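Local coordinates for cell cycle regulatory protein GcrA (Caulobacter crescentus, PDB 5YIU) that probably binds DNA through this N-terminal domain and activates transcription as a regulator of the cell cycle, at residues Asp9-Thr14 and Lys30-Val35. Sequence-based numbering, arbitrary orientation.
Sequences DERVST and KQLGGV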
loop_
_atom_site.group_PDB
_atom_site.type_symbol
_atom_site.label_atom_id
_atom_site.label_comp_id
_atom_site.label_asym_id
_atom_site.label_seq_id
_atom_site.Cartn_x
_atom_site.Cartn_y
_atom_site.Cartn_z
ATOM N N ASP A 9 -4.619 -10.196 0.080
ATOM C CA ASP A 9 -5.649 -9.753 -0.848
ATOM C C ASP A 9 -6.356 -8.512 -0.324
ATOM O O ASP A 9 -6.656 -7.599 -1.093
ATOM C CB ASP A 9 -6.670 -10.859 -1.106
ATOM C CG ASP A 9 -6.105 -11.995 -1.925
ATOM O OD1 ASP A 9 -4.965 -11.871 -2.429
ATOM O OD2 ASP A 9 -6.804 -13.019 -2.069
ATOM N N GLU A 10 -6.610 -8.457 0.978
ATOM C CA GLU A 10 -7.291 -7.298 1.534
ATOM C C GLU A 10 -6.432 -6.037 1.463
ATOM O O GLU A 10 -6.920 -4.956 1.159
ATOM C CB GLU A 10 -7.750 -7.551 2.976
ATOM C CG GLU A 10 -8.624 -6.426 3.521
ATOM C CD GLU A 10 -8.969 -6.590 4.986
ATOM O OE1 GLU A 10 -8.640 -7.646 5.567
ATOM O OE2 GLU A 10 -9.571 -5.655 5.557
ATOM N N ARG A 11 -5.146 -6.168 1.761
ATOM C CA ARG A 11 -4.275 -5.006 1.749
ATOM C C ARG A 11 -4.094 -4.475 0.331
ATOM O O ARG A 11 -4.079 -3.268 0.111
ATOM C CB ARG A 11 -2.941 -5.331 2.419
ATOM C CG ARG A 11 -3.088 -5.461 3.934
ATOM C CD ARG A 11 -1.843 -6.001 4.603
ATOM N NE ARG A 11 -0.786 -5.007 4.639
ATOM C CZ ARG A 11 -0.643 -4.097 5.597
ATOM N NH1 ARG A 11 0.352 -3.226 5.545
ATOM N NH2 ARG A 11 -1.493 -4.053 6.608
ATOM N N VAL A 12 -4.026 -5.386 -0.633
ATOM C CA VAL A 12 -3.936 -5.010 -2.039
ATOM C C VAL A 12 -5.219 -4.313 -2.495
ATOM O O VAL A 12 -5.164 -3.279 -3.149
ATOM C CB VAL A 12 -3.618 -6.231 -2.928
ATOM C CG1 VAL A 12 -3.722 -5.873 -4.396
ATOM C CG2 VAL A 12 -2.214 -6.768 -2.608
ATOM N N SER A 13 -6.368 -4.874 -2.144
ATOM C CA SER A 13 -7.642 -4.273 -2.519
ATOM C C SER A 13 -7.787 -2.873 -1.934
ATOM O O SER A 13 -8.236 -1.952 -2.627
ATOM C CB SER A 13 -8.795 -5.168 -2.073
ATOM O OG SER A 13 -10.053 -4.558 -2.327
ATOM N N THR A 14 -7.406 -2.708 -0.678
ATOM C CA THR A 14 -7.446 -1.409 -0.028
ATOM C C THR A 14 -6.498 -0.412 -0.695
ATOM O O THR A 14 -6.867 0.733 -0.966
ATOM C CB THR A 14 -7.095 -1.551 1.456
ATOM O OG1 THR A 14 -8.116 -2.320 2.104
ATOM C CG2 THR A 14 -6.973 -0.196 2.135
ATOM N N LYS A 30 -0.365 5.023 6.076
ATOM C CA LYS A 30 -0.905 5.270 7.409
ATOM C C LYS A 30 -2.147 4.414 7.651
ATOM O O LYS A 30 -2.310 3.827 8.720
ATOM C CB LYS A 30 -1.241 6.754 7.575
ATOM C CG LYS A 30 -1.469 7.204 9.008
ATOM C CD LYS A 30 -2.945 7.372 9.314
ATOM C CE LYS A 30 -3.158 7.920 10.718
ATOM N NZ LYS A 30 -4.604 8.070 11.039
ATOM N N GLN A 31 -3.018 4.330 6.655
ATOM C CA GLN A 31 -4.239 3.542 6.808
ATOM C C GLN A 31 -3.997 2.027 6.819
ATOM O O GLN A 31 -4.644 1.299 7.561
ATOM C CB GLN A 31 -5.268 3.937 5.750
ATOM C CG GLN A 31 -5.717 5.385 5.898
ATOM C CD GLN A 31 -6.896 5.741 5.020
ATOM O OE1 GLN A 31 -7.723 4.890 4.686
ATOM N NE2 GLN A 31 -6.979 7.012 4.639
ATOM N N LEU A 32 -3.059 1.547 6.013
ATOM C CA LEU A 32 -2.728 0.127 6.010
ATOM C C LEU A 32 -2.046 -0.284 7.306
ATOM O O LEU A 32 -2.351 -1.332 7.877
ATOM C CB LEU A 32 -1.798 -0.187 4.839
ATOM C CG LEU A 32 -2.388 -0.145 3.431
ATOM C CD1 LEU A 32 -1.260 -0.235 2.420
ATOM C CD2 LEU A 32 -3.379 -1.291 3.243
ATOM N N GLY A 33 -1.115 0.546 7.759
ATOM C CA GLY A 33 -0.363 0.263 8.969
ATOM C C GLY A 33 0.815 -0.659 8.723
ATOM O O GLY A 33 0.748 -1.546 7.869
ATOM N N GLY A 34 1.897 -0.450 9.472
ATOM C CA GLY A 34 3.054 -1.325 9.412
ATOM C C GLY A 34 3.802 -1.363 8.087
ATOM O O GLY A 34 4.518 -2.313 7.805
ATOM N N VAL A 35 3.633 -0.332 7.269
ATOM C CA VAL A 35 4.303 -0.263 5.975
ATOM C C VAL A 35 4.628 1.204 5.707
ATOM O O VAL A 35 3.920 2.096 6.182
ATOM C CB VAL A 35 3.404 -0.873 4.849
ATOM C CG1 VAL A 35 2.118 -0.066 4.671
ATOM C CG2 VAL A 35 4.146 -0.992 3.528
#
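Arg11, on the first helix of a three-helix DNA-binding domain of the helix-turn-helix clan, reaches Leu32, the last residue of helix 25-32, and Gly33, which follows it, and illustrates how one guanidinium can join two successive carbonyls where a helix ends. Two hydrogen bonds carry the contact: NH1 of Arg11 gives a nearly straight bond of 2.9 Å to Gly33 O, which lies in the guanidinium plane, and NH2 reaches Leu32 O at 3.1 Å, a more bent bond (136° at the hydrogen) with the donor well above the carbonyl plane. A turn about the CG-CD bond (chi3 73°) bends the Arg11 chain and sets NE. Positive phi at Gly33 turns the backbone out of the helix. Van der Waals contacts follow: Leu32 CB lies over one guanidinium face, 3.8 Å from Arg11 NH1, and Val35 CG1 touches the same nitrogen. An alanine in place of Arg11 would probably leave the Leu32 and Gly33 carbonyls without these donors and loosen the link to the turn into helix 37-47, where Val35 touches Val40 of that helix. Thr14 and Leu32 pass alongside, pointing opposite ways, Thr14 CG2 3.9 Å from Leu32 CD2. Thr14 OG1 donates a 3.0 Å hydrogen bond to Glu10 O, whose other carbonyl face receives Thr14 N.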